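Local coordinates for protein cellulase (Xanthomonas axonopodis pv. citri, PDB 4W7W) that probably hydrolyses the beta-1,4-glucosidic bonds of cellulose, as a family 5 glycoside hydrolase that binds cello-oligosaccharides along a cleft in its barrel, at residues L182-A193 with N218-Y226; K23-F34 with L294-W305. One frame throughout, in Å; residues are numbered along the deposited sequence.

Contact 1: residues L182-A193 with N218-Y226; sequences LILVPGTAYTGA and NLAFEAHQY. With BGC (beta-D-glucopyranose), chain C; BGC (beta-D-glucopyranose), chain B.
Glu222 stretches past Leu184 with CG anti to its backbone N (chi1 179°), and its OE1 comes to rest 3.6 Å from Leu184 CB, the two side chains crossing at about a right angle. A water lies 2.9 Å from both Glu222 OE1 and Leu184 O. The other oxygen, Glu222 OE2, receives His224 NE2 at 2.7 Å on its anti lone pair, in the imidazole plane, and also pairs with Arg67. Val185 points to the face shared with Leu219 and Phe221, opposite that of Leu184 and Glu222; in the conformer modelled here its CG1 lies beside Phe221 CE1, while its O accepts Glu222 N (2.8 Å). Strands 183-186 and 219-226 are adjacent parallel staves of the (beta/alpha)8 barrel, joined through helix 205-209 as a beta-alpha-beta unit. Beyond Pro186 the chain loops out and returns at Thr191, whose OG1 gives its proton to Glu222 O (2.6 Å) and accepts one from Gly187 N (2.8 Å), tying loop to strand. Thr191 CG2 sits over the centre of the His224 ring, whose ND1 bonds to Glu154. From this loop Tyr190 offers one ring face to two linked glucose units, its CE2 3.7 Å from C4 of the chain C sugar.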
loop_
_atom_site.group_PDB
_atom_site.type_symbol
_atom_site.label_atom_id
_atom_site.label_comp_id
_atom_site.label_asym_id
_atom_site.label_seq_id
_atom_site.Cartn_x
_atom_site.Cartn_y
_atom_site.Cartn_z
ATOM N N LEU A 182 -1.062 11.561 7.188
ATOM C CA LEU A 182 -1.181 10.180 7.627
ATOM C C LEU A 182 0.009 9.387 7.103
ATOM O O LEU A 182 0.353 9.483 5.911
ATOM C CB LEU A 182 -2.492 9.591 7.087
ATOM C CG LEU A 182 -2.741 8.115 7.423
ATOM C CD1 LEU A 182 -2.844 7.837 8.914
ATOM C CD2 LEU A 182 -3.992 7.649 6.718
ATOM N N ILE A 183 0.620 8.600 7.989
ATOM C CA ILE A 183 1.697 7.687 7.643
ATOM C C ILE A 183 1.148 6.266 7.781
ATOM O O ILE A 183 0.611 5.903 8.835
ATOM C CB ILE A 183 2.914 7.859 8.580
ATOM C CG1 ILE A 183 3.532 9.236 8.406
ATOM C CG2 ILE A 183 3.942 6.776 8.295
ATOM C CD1 ILE A 183 4.544 9.569 9.485
ATOM N N LEU A 184 1.322 5.470 6.731
ATOM C CA LEU A 184 1.003 4.044 6.749
ATOM C C LEU A 184 2.301 3.270 6.981
ATOM O O LEU A 184 3.228 3.335 6.173
ATOM C CB LEU A 184 0.360 3.585 5.444
ATOM C CG LEU A 184 -0.928 4.317 5.075
ATOM C CD1 LEU A 184 -1.483 3.726 3.791
ATOM C CD2 LEU A 184 -1.955 4.266 6.189
ATOM N N VAL A 185 2.339 2.541 8.094
ATOM C CA VAL A 185 3.524 1.825 8.575
ATOM C C VAL A 185 3.310 0.329 8.405
ATOM O O VAL A 185 2.377 -0.212 8.974
ATOM C CB VAL A 185 3.760 2.065 10.090
ATOM C CG1 VAL A 185 5.033 1.371 10.557
ATOM C CG2 VAL A 185 3.826 3.542 10.386
ATOM N N PRO A 186 4.176 -0.348 7.642
ATOM C CA PRO A 186 4.063 -1.790 7.520
ATOM C C PRO A 186 4.925 -2.495 8.559
ATOM O O PRO A 186 5.770 -1.872 9.210
ATOM C CB PRO A 186 4.644 -2.028 6.136
ATOM C CG PRO A 186 5.777 -1.046 6.069
ATOM C CD PRO A 186 5.279 0.178 6.814
ATOM N N GLY A 187 4.727 -3.809 8.662
ATOM C CA GLY A 187 5.673 -4.693 9.312
ATOM C C GLY A 187 6.566 -5.383 8.303
ATOM O O GLY A 187 6.503 -5.111 7.104
ATOM N N THR A 188 7.407 -6.285 8.823
ATOM C CA THR A 188 8.176 -7.162 7.966
ATOM C C THR A 188 7.297 -8.362 7.539
ATOM O O THR A 188 6.066 -8.301 7.646
ATOM C CB THR A 188 9.523 -7.544 8.596
ATOM O OG1 THR A 188 10.313 -8.177 7.600
ATOM C CG2 THR A 188 9.375 -8.417 9.830
ATOM N N ALA A 189 7.899 -9.432 7.016
ATOM C CA ALA A 189 7.109 -10.611 6.596
ATOM C C ALA A 189 6.030 -10.229 5.587
ATOM O O ALA A 189 4.899 -10.736 5.605
ATOM C CB ALA A 189 6.521 -11.360 7.798
ATOM N N TYR A 190 6.391 -9.338 4.660
ATOM C CA TYR A 190 5.490 -8.888 3.598
ATOM C C TYR A 190 4.243 -8.215 4.175
ATOM O O TYR A 190 3.215 -8.131 3.508
ATOM C CB TYR A 190 5.120 -10.012 2.633
ATOM C CG TYR A 190 6.307 -10.707 2.024
ATOM C CD1 TYR A 190 6.870 -10.257 0.850
ATOM C CD2 TYR A 190 6.838 -11.835 2.622
ATOM C CE1 TYR A 190 7.952 -10.912 0.296
ATOM C CE2 TYR A 190 7.908 -12.505 2.077
ATOM C CZ TYR A 190 8.460 -12.045 0.909
ATOM O OH TYR A 190 9.531 -12.724 0.357
ATOM N N THR A 191 4.370 -7.724 5.408
ATOM C CA THR A 191 3.307 -7.101 6.172
ATOM C C THR A 191 1.974 -7.846 6.095
ATOM O O THR A 191 0.899 -7.264 6.072
ATOM C CB THR A 191 3.243 -5.575 5.881
ATOM O OG1 THR A 191 2.719 -4.934 7.034
ATOM C CG2 THR A 191 2.495 -5.148 4.601
ATOM N N GLY A 192 2.038 -9.169 6.124
ATOM C CA GLY A 192 0.814 -9.956 6.049
ATOM C C GLY A 192 -0.033 -9.790 7.296
ATOM O O GLY A 192 0.459 -9.900 8.414
ATOM N N ALA A 193 -1.339 -9.596 7.130
ATOM C CA ALA A 193 -2.200 -9.542 8.309
ATOM C C ALA A 193 -2.161 -10.870 9.052
ATOM O O ALA A 193 -2.091 -10.918 10.273
ATOM C CB ALA A 193 -3.628 -9.199 7.936
ATOM N N ASN A 218 -0.534 10.506 13.955
ATOM C CA ASN A 218 -1.323 10.275 12.757
ATOM C C ASN A 218 -0.721 9.149 11.929
ATOM O O ASN A 218 -0.211 9.342 10.820
ATOM C CB ASN A 218 -1.494 11.547 11.939
ATOM C CG ASN A 218 -2.634 11.446 10.958
ATOM O OD1 ASN A 218 -3.547 10.637 11.143
ATOM N ND2 ASN A 218 -2.600 12.258 9.913
ATOM N N LEU A 219 -0.842 7.958 12.507
ATOM C CA LEU A 219 -0.256 6.737 11.986
ATOM C C LEU A 219 -1.350 5.696 11.809
ATOM O O LEU A 219 -2.307 5.670 12.580
ATOM C CB LEU A 219 0.696 6.229 13.067
ATOM C CG LEU A 219 1.804 5.265 12.762
ATOM C CD1 LEU A 219 2.729 5.948 11.773
ATOM C CD2 LEU A 219 2.573 4.937 14.042
ATOM N N ALA A 220 -1.159 4.810 10.840
ATOM C CA ALA A 220 -1.934 3.569 10.761
ATOM C C ALA A 220 -1.008 2.466 10.308
ATOM O O ALA A 220 -0.030 2.718 9.608
ATOM C CB ALA A 220 -3.132 3.715 9.824
ATOM N N PHE A 221 -1.342 1.239 10.691
ATOM C CA PHE A 221 -0.542 0.085 10.337
ATOM C C PHE A 221 -1.105 -0.535 9.072
ATOM O O PHE A 221 -2.290 -0.890 9.003
ATOM C CB PHE A 221 -0.494 -0.893 11.511
ATOM C CG PHE A 221 0.342 -0.347 12.619
ATOM C CD1 PHE A 221 1.709 -0.521 12.611
ATOM C CD2 PHE A 221 -0.213 0.482 13.588
ATOM C CE1 PHE A 221 2.510 0.070 13.572
ATOM C CE2 PHE A 221 0.581 1.078 14.560
ATOM C CZ PHE A 221 1.935 0.852 14.547
ATOM N N GLU A 222 -0.241 -0.658 8.077
ATOM C CA GLU A 222 -0.602 -1.238 6.792
ATOM C C GLU A 222 -0.334 -2.729 6.798
ATOM O O GLU A 222 0.801 -3.137 7.025
ATOM C CB GLU A 222 0.228 -0.568 5.685
ATOM C CG GLU A 222 -0.069 -1.134 4.304
ATOM C CD GLU A 222 0.702 -0.448 3.205
ATOM O OE1 GLU A 222 1.054 0.738 3.382
ATOM O OE2 GLU A 222 0.926 -1.102 2.151
ATOM N N ALA A 223 -1.380 -3.504 6.510
ATOM C CA ALA A 223 -1.264 -4.940 6.331
ATOM C C ALA A 223 -1.759 -5.286 4.929
ATOM O O ALA A 223 -2.524 -4.526 4.329
ATOM C CB ALA A 223 -2.060 -5.706 7.376
ATOM N N HIS A 224 -1.279 -6.412 4.407
ATOM C CA HIS A 224 -1.742 -6.960 3.133
ATOM C C HIS A 224 -2.319 -8.326 3.393
ATOM O O HIS A 224 -1.887 -9.016 4.312
ATOM C CB HIS A 224 -0.602 -7.095 2.126
ATOM C CG HIS A 224 -0.018 -5.780 1.716
ATOM N ND1 HIS A 224 0.969 -5.671 0.764
ATOM C CD2 HIS A 224 -0.297 -4.521 2.125
ATOM C CE1 HIS A 224 1.289 -4.393 0.625
ATOM N NE2 HIS A 224 0.525 -3.677 1.427
ATOM N N GLN A 225 -3.296 -8.749 2.592
ATOM C CA GLN A 225 -3.858 -10.085 2.778
ATOM C C GLN A 225 -4.370 -10.652 1.472
ATOM O O GLN A 225 -5.294 -10.135 0.857
ATOM C CB GLN A 225 -4.983 -10.098 3.815
ATOM C CG GLN A 225 -5.416 -11.503 4.205
ATOM C CD GLN A 225 -4.291 -12.268 4.848
ATOM O OE1 GLN A 225 -3.712 -11.820 5.831
ATOM N NE2 GLN A 225 -3.974 -13.439 4.314
ATOM N N TYR A 226 -3.757 -11.765 1.089
ATOM C CA TYR A 226 -4.197 -12.577 -0.042
ATOM C C TYR A 226 -4.687 -13.926 0.477
ATOM O O TYR A 226 -4.402 -14.308 1.614
ATOM C CB TYR A 226 -3.045 -12.718 -1.043
ATOM C CG TYR A 226 -2.697 -11.411 -1.721
ATOM C CD1 TYR A 226 -3.391 -10.979 -2.837
ATOM C CD2 TYR A 226 -1.670 -10.594 -1.244
ATOM C CE1 TYR A 226 -3.078 -9.781 -3.463
ATOM C CE2 TYR A 226 -1.362 -9.385 -1.874
ATOM C CZ TYR A 226 -2.072 -8.987 -2.993
ATOM O OH TYR A 226 -1.812 -7.817 -3.660
HETATM C C2 BGC C . 4.138 -15.214 2.717
HETATM C C3 BGC C . 3.912 -14.616 1.340
HETATM C C4 BGC C . 5.215 -14.595 0.528
HETATM C C5 BGC C . 5.938 -15.933 0.542
HETATM C C6 BGC C . 7.316 -15.833 -0.117
HETATM C C1 BGC C . 4.899 -16.524 2.631
HETATM O O2 BGC C . 2.883 -15.396 3.392
HETATM O O3 BGC C . 3.439 -13.292 1.552
HETATM O O4 BGC C . 4.986 -14.285 -0.849
HETATM O O5 BGC C . 6.117 -16.378 1.889
HETATM O O6 BGC C . 7.865 -17.151 -0.242
HETATM C C2 BGC B . 5.434 -12.733 -2.601
HETATM C C3 BGC B . 5.306 -11.267 -2.989
HETATM C C4 BGC B . 3.888 -10.757 -2.749
HETATM C C5 BGC B . 3.449 -11.092 -1.329
HETATM C C6 BGC B . 1.984 -10.768 -1.100
HETATM C C1 BGC B . 4.945 -12.914 -1.177
HETATM O O2 BGC B . 6.793 -13.176 -2.679
HETATM O O3 BGC B . 5.639 -11.113 -4.368
HETATM O O4 BGC B . 3.802 -9.357 -3.018
HETATM O O5 BGC B . 3.588 -12.490 -1.079
HETATM O O6 BGC B . 1.579 -11.150 0.218
HETATM O O HOH W 1 3.809 1.449 4.012
#

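Contact 2: residues K23-F34 with L294-W305. With BGC (beta-D-glucopyranose), chain D; BGC (beta-D-glucopyranose), chain E.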
loop_
_atom_site.group_PDB
_atom_site.type_symbol
_atom_site.label_atom_id
_atom_site.label_comp_id
_atom_site.label_asym_id
_atom_site.label_seq_id
_atom_site.Cartn_x
_atom_site.Cartn_y
_atom_site.Cartn_z
ATOM N N LYS A 23 -13.265 5.047 6.079
ATOM C CA LYS A 23 -12.832 6.366 5.637
ATOM C C LYS A 23 -12.228 6.366 4.240
ATOM O O LYS A 23 -12.497 7.270 3.469
ATOM C CB LYS A 23 -11.833 6.935 6.629
ATOM C CG LYS A 23 -11.385 8.336 6.286
ATOM C CD LYS A 23 -10.644 9.026 7.410
ATOM C CE LYS A 23 -10.282 10.447 7.020
ATOM N NZ LYS A 23 -9.499 11.159 8.064
ATOM N N TYR A 24 -11.427 5.363 3.925
ATOM C CA TYR A 24 -10.694 5.294 2.667
ATOM C C TYR A 24 -11.013 3.983 1.972
ATOM O O TYR A 24 -10.798 2.909 2.534
ATOM C CB TYR A 24 -9.197 5.323 2.927
ATOM C CG TYR A 24 -8.692 6.496 3.717
ATOM C CD1 TYR A 24 -8.575 7.753 3.143
ATOM C CD2 TYR A 24 -8.283 6.340 5.030
ATOM C CE1 TYR A 24 -8.092 8.832 3.858
ATOM C CE2 TYR A 24 -7.780 7.410 5.749
ATOM C CZ TYR A 24 -7.689 8.655 5.157
ATOM O OH TYR A 24 -7.187 9.733 5.842
ATOM N N VAL A 25 -11.526 4.056 0.758
ATOM C CA VAL A 25 -11.727 2.859 -0.047
ATOM C C VAL A 25 -11.281 3.150 -1.473
ATOM O O VAL A 25 -11.560 4.210 -2.049
ATOM C CB VAL A 25 -13.191 2.351 -0.023
ATOM C CG1 VAL A 25 -13.615 1.946 1.374
ATOM C CG2 VAL A 25 -14.155 3.359 -0.597
ATOM N N GLY A 26 -10.593 2.205 -2.069
ATOM C CA GLY A 26 -10.146 2.393 -3.425
ATOM C C GLY A 26 -9.289 1.294 -3.968
ATOM O O GLY A 26 -9.443 0.110 -3.629
ATOM N N VAL A 27 -8.399 1.693 -4.868
ATOM C CA VAL A 27 -7.599 0.759 -5.636
ATOM C C VAL A 27 -6.161 1.224 -5.757
ATOM O O VAL A 27 -5.859 2.411 -5.659
ATOM C CB VAL A 27 -8.181 0.522 -7.059
ATOM C CG1 VAL A 27 -9.596 -0.021 -7.026
ATOM C CG2 VAL A 27 -8.114 1.769 -7.914
ATOM N N ASN A 28 -5.292 0.248 -6.000
ATOM C CA ASN A 28 -3.934 0.497 -6.473
ATOM C C ASN A 28 -3.973 0.774 -7.971
ATOM O O ASN A 28 -4.561 -0.011 -8.730
ATOM C CB ASN A 28 -3.047 -0.727 -6.244
ATOM C CG ASN A 28 -2.620 -0.882 -4.817
ATOM O OD1 ASN A 28 -1.535 -0.433 -4.455
ATOM N ND2 ASN A 28 -3.449 -1.523 -3.982
ATOM N N LEU A 29 -3.352 1.866 -8.418
ATOM C CA LEU A 29 -3.125 2.107 -9.840
ATOM C C LEU A 29 -1.679 1.752 -10.096
ATOM O O LEU A 29 -0.780 2.531 -9.838
ATOM C CB LEU A 29 -3.444 3.535 -10.261
ATOM C CG LEU A 29 -4.921 3.911 -10.170
ATOM C CD1 LEU A 29 -5.175 5.353 -10.605
ATOM C CD2 LEU A 29 -5.799 2.981 -10.988
ATOM N N SER A 30 -1.491 0.511 -10.535
ATOM C CA SER A 30 -0.183 -0.099 -10.763
ATOM C C SER A 30 0.361 0.234 -12.146
ATOM O O SER A 30 -0.405 0.323 -13.114
ATOM C CB SER A 30 -0.317 -1.620 -10.586
ATOM O OG SER A 30 0.837 -2.330 -10.994
ATOM N N GLY A 31 1.680 0.399 -12.227
ATOM C CA GLY A 31 2.343 0.623 -13.497
ATOM C C GLY A 31 3.651 1.353 -13.375
ATOM O O GLY A 31 4.526 1.177 -14.203
ATOM N N ALA A 32 3.785 2.225 -12.379
ATOM C CA ALA A 32 4.997 3.036 -12.283
ATOM C C ALA A 32 6.142 2.235 -11.674
ATOM O O ALA A 32 7.319 2.638 -11.765
ATOM C CB ALA A 32 4.753 4.317 -11.508
ATOM N N GLU A 33 5.789 1.119 -11.038
ATOM C CA GLU A 33 6.729 0.221 -10.392
ATOM C C GLU A 33 7.115 -0.959 -11.275
ATOM O O GLU A 33 7.897 -1.816 -10.845
ATOM C CB GLU A 33 6.169 -0.270 -9.052
ATOM C CG GLU A 33 5.213 -1.456 -9.080
ATOM C CD GLU A 33 3.839 -1.233 -9.670
ATOM O OE1 GLU A 33 3.552 -0.165 -10.268
ATOM O OE2 GLU A 33 3.026 -2.168 -9.534
ATOM N N PHE A 34 6.585 -1.008 -12.497
ATOM C CA PHE A 34 6.840 -2.123 -13.397
ATOM C C PHE A 34 8.298 -2.177 -13.844
ATOM O O PHE A 34 9.018 -1.179 -13.845
ATOM C CB PHE A 34 5.933 -2.033 -14.630
ATOM C CG PHE A 34 4.603 -2.736 -14.498
ATOM C CD1 PHE A 34 3.855 -2.722 -13.334
ATOM C CD2 PHE A 34 4.096 -3.402 -15.586
ATOM C CE1 PHE A 34 2.631 -3.356 -13.274
ATOM C CE2 PHE A 34 2.880 -4.049 -15.530
ATOM C CZ PHE A 34 2.142 -4.023 -14.372
ATOM N N LEU A 294 -9.252 1.791 8.968
ATOM C CA LEU A 294 -9.411 3.053 8.239
ATOM C C LEU A 294 -9.849 2.847 6.811
ATOM O O LEU A 294 -10.464 3.745 6.219
ATOM C CB LEU A 294 -8.122 3.819 8.171
ATOM C CG LEU A 294 -7.695 4.532 9.419
ATOM C CD1 LEU A 294 -6.385 5.273 9.146
ATOM C CD2 LEU A 294 -8.758 5.522 9.879
ATOM N N GLY A 295 -9.474 1.717 6.221
ATOM C CA GLY A 295 -9.831 1.489 4.835
ATOM C C GLY A 295 -8.948 0.477 4.170
ATOM O O GLY A 295 -8.204 -0.266 4.834
ATOM N N TRP A 296 -9.063 0.456 2.848
ATOM C CA TRP A 296 -8.446 -0.553 2.034
ATOM C C TRP A 296 -8.255 -0.052 0.622
ATOM O O TRP A 296 -8.976 0.824 0.142
ATOM C CB TRP A 296 -9.284 -1.843 2.000
ATOM C CG TRP A 296 -10.750 -1.736 1.705
ATOM C CD1 TRP A 296 -11.723 -1.899 2.637
ATOM C CD2 TRP A 296 -11.431 -1.539 0.437
ATOM N NE1 TRP A 296 -12.955 -1.800 2.061
ATOM C CE2 TRP A 296 -12.808 -1.598 0.714
ATOM C CE3 TRP A 296 -11.020 -1.360 -0.891
ATOM C CZ2 TRP A 296 -13.775 -1.445 -0.286
ATOM C CZ3 TRP A 296 -11.996 -1.211 -1.879
ATOM C CH2 TRP A 296 -13.348 -1.254 -1.568
ATOM N N THR A 297 -7.281 -0.662 -0.045
ATOM C CA THR A 297 -7.050 -0.466 -1.476
ATOM C C THR A 297 -6.799 -1.819 -2.128
ATOM O O THR A 297 -5.853 -2.527 -1.815
ATOM C CB THR A 297 -5.888 0.514 -1.778
ATOM O OG1 THR A 297 -4.741 0.264 -0.950
ATOM C CG2 THR A 297 -6.310 1.951 -1.556
ATOM N N TRP A 298 -7.673 -2.152 -3.069
ATOM C CA TRP A 298 -7.614 -3.394 -3.834
ATOM C C TRP A 298 -6.385 -3.434 -4.738
ATOM O O TRP A 298 -6.003 -2.416 -5.325
ATOM C CB TRP A 298 -8.861 -3.446 -4.703
ATOM C CG TRP A 298 -8.918 -4.547 -5.706
ATOM C CD1 TRP A 298 -8.423 -4.522 -6.973
ATOM C CD2 TRP A 298 -9.505 -5.833 -5.531
ATOM N NE1 TRP A 298 -8.686 -5.704 -7.614
ATOM C CE2 TRP A 298 -9.357 -6.533 -6.750
ATOM C CE3 TRP A 298 -10.180 -6.454 -4.485
ATOM C CZ2 TRP A 298 -9.884 -7.819 -6.947
ATOM C CZ3 TRP A 298 -10.686 -7.722 -4.683
ATOM C CH2 TRP A 298 -10.536 -8.385 -5.903
ATOM N N TRP A 299 -5.803 -4.610 -4.892
ATOM C CA TRP A 299 -4.743 -4.847 -5.862
ATOM C C TRP A 299 -5.350 -5.628 -7.030
ATOM O O TRP A 299 -5.705 -6.783 -6.843
ATOM C CB TRP A 299 -3.582 -5.644 -5.250
ATOM C CG TRP A 299 -2.461 -5.750 -6.245
ATOM C CD1 TRP A 299 -2.350 -6.670 -7.250
ATOM C CD2 TRP A 299 -1.400 -4.826 -6.428
ATOM N NE1 TRP A 299 -1.253 -6.389 -8.025
ATOM C CE2 TRP A 299 -0.660 -5.252 -7.549
ATOM C CE3 TRP A 299 -1.010 -3.668 -5.765
ATOM C CZ2 TRP A 299 0.467 -4.562 -8.003
ATOM C CZ3 TRP A 299 0.094 -2.967 -6.225
ATOM C CH2 TRP A 299 0.823 -3.421 -7.322
ATOM N N ALA A 300 -5.475 -5.060 -8.235
ATOM C CA ALA A 300 -5.054 -3.721 -8.649
ATOM C C ALA A 300 -5.813 -3.328 -9.905
ATOM O O ALA A 300 -6.480 -4.145 -10.548
ATOM C CB ALA A 300 -3.560 -3.697 -8.949
ATOM N N ALA A 301 -5.648 -2.066 -10.274
ATOM C CA ALA A 301 -5.995 -1.571 -11.584
ATOM C C ALA A 301 -4.755 -0.961 -12.215
ATOM O O ALA A 301 -3.631 -1.237 -11.776
ATOM C CB ALA A 301 -7.179 -0.619 -11.500
ATOM N N GLY A 302 -4.962 -0.148 -13.233
ATOM C CA GLY A 302 -3.872 0.306 -14.087
ATOM C C GLY A 302 -3.978 -0.321 -15.462
ATOM O O GLY A 302 -4.524 -1.411 -15.620
ATOM N N ALA A 303 -3.425 0.370 -16.454
ATOM C CA ALA A 303 -3.645 0.028 -17.852
ATOM C C ALA A 303 -2.725 -1.056 -18.414
ATOM O O ALA A 303 -2.878 -1.418 -19.574
ATOM C CB ALA A 303 -3.507 1.284 -18.704
ATOM N N TRP A 304 -1.770 -1.555 -17.644
ATOM C CA TRP A 304 -0.761 -2.476 -18.149
ATOM C C TRP A 304 -0.879 -3.937 -17.654
ATOM O O TRP A 304 0.084 -4.707 -17.741
ATOM C CB TRP A 304 0.623 -1.907 -17.840
ATOM C CG TRP A 304 1.090 -0.842 -18.792
ATOM C CD1 TRP A 304 0.339 -0.082 -19.649
ATOM C CD2 TRP A 304 2.441 -0.412 -18.965
ATOM N NE1 TRP A 304 1.146 0.784 -20.350
ATOM C CE2 TRP A 304 2.441 0.593 -19.956
ATOM C CE3 TRP A 304 3.651 -0.798 -18.401
ATOM C CZ2 TRP A 304 3.612 1.221 -20.381
ATOM C CZ3 TRP A 304 4.812 -0.171 -18.818
ATOM C CH2 TRP A 304 4.781 0.823 -19.801
ATOM N N TRP A 305 -2.045 -4.332 -17.159
ATOM C CA TRP A 305 -2.281 -5.745 -16.847
ATOM C C TRP A 305 -2.683 -6.528 -18.097
ATOM O O TRP A 305 -3.433 -6.032 -18.929
ATOM C CB TRP A 305 -3.362 -5.883 -15.783
ATOM C CG TRP A 305 -2.956 -5.274 -14.477
ATOM C CD1 TRP A 305 -3.481 -4.158 -13.888
ATOM C CD2 TRP A 305 -1.914 -5.736 -13.618
ATOM N NE1 TRP A 305 -2.832 -3.910 -12.708
ATOM C CE2 TRP A 305 -1.867 -4.864 -12.516
ATOM C CE3 TRP A 305 -1.030 -6.812 -13.660
ATOM C CZ2 TRP A 305 -0.959 -5.032 -11.462
ATOM C CZ3 TRP A 305 -0.119 -6.970 -12.619
ATOM C CH2 TRP A 305 -0.092 -6.084 -11.534
HETATM C C2 BGC D . 2.082 -9.144 -10.092
HETATM C C3 BGC D . 3.244 -8.948 -11.067
HETATM C C4 BGC D . 3.549 -7.472 -11.329
HETATM C C5 BGC D . 3.611 -6.703 -10.021
HETATM C C6 BGC D . 3.678 -5.203 -10.256
HETATM C C1 BGC D . 2.297 -8.315 -8.835
HETATM O O1 BGC D . 1.166 -8.399 -7.953
HETATM O O2 BGC D . 1.961 -10.531 -9.740
HETATM O O3 BGC D . 2.940 -9.632 -12.288
HETATM O O4 BGC D . 4.827 -7.322 -11.942
HETATM O O5 BGC D . 2.448 -6.962 -9.232
HETATM O O6 BGC D . 3.930 -4.589 -9.015
HETATM C C2 BGC E . 6.294 -6.612 -13.676
HETATM C C3 BGC E . 6.490 -6.373 -15.163
HETATM C C4 BGC E . 5.805 -7.469 -15.974
HETATM C C5 BGC E . 4.369 -7.722 -15.493
HETATM C C6 BGC E . 3.712 -8.903 -16.208
HETATM C C1 BGC E . 4.847 -6.901 -13.303
HETATM O O2 BGC E . 6.777 -5.450 -13.011
HETATM O O3 BGC E . 7.909 -6.319 -15.385
HETATM O O4 BGC E . 5.781 -7.071 -17.348
HETATM O O5 BGC E . 4.346 -7.975 -14.087
HETATM O O6 BGC E . 4.389 -10.127 -15.884
HETATM O O HOH W 2 -1.195 -1.767 -14.808
#
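Asn28 crosses Trp299 at about a right angle, its CG 3.4 Å from Trp299 CE3, amide and ring planes 53° apart. Its ND2 reaches Trp298 O at 3.0 Å from above that carbonyl plane, and the same oxygen takes Asn28 N (2.8 Å), so one residue grips it twice; Asn28 OD1 turns to Arg67. The pairing slips by one residue between Val27 and Leu29, a beta bulge, beside the cis peptide between Trp299 and Ala300. Farther on, Ser30 N and Trp305 NE1 meet Ala301 O from opposite faces of its plane. Gly31 N holds Glu33 OE1, while Glu33 OE2 accepts O6 of the chain D glucose at 2.6 Å and, in one of the two conformers of Ser30, a bond from Ser30 OG. Phe34 turns an edge to the face of Trp305, centroids 5.4 Å apart and planes at 71°, and gives a face of its own to C1 of the chain E glucose. These strands are the first and last of the (beta/alpha)8 barrel and close it: strand 65-70 flanks 24-29, strand 262-268 flanks 294-298, and Phe58 of helix 52-60 packs outside on Val27, Leu29 and Ala301.

How the contacts relate
Contacts 1 and 2 are pairs of strands in the same closed barrel, their centres 15 Å apart, with strand 262-268 between strands 219-226 and 294-298. They touch directly at both ends: near the sugars Tyr226 OH lies 3.2 Å from Trp299 CB, and at the N-terminal end of the strands Ala220 CB packs 3.7 Å from Leu294 CD1. Arg67 joins them through the interior, pairing with Glu222 of contact 1 and Asn28 of contact 2. Each contact lines one of the two glycan sites: 182-193 with 218-226 carries Tyr190 and Tyr226, and 23-34 with 294-305 carries Glu33, Phe34, Trp299 and Trp305. Glu266 bridges them, bonded to Tyr226 OH and touching Trp299; with Glu154 it is probably the family's catalytic pair.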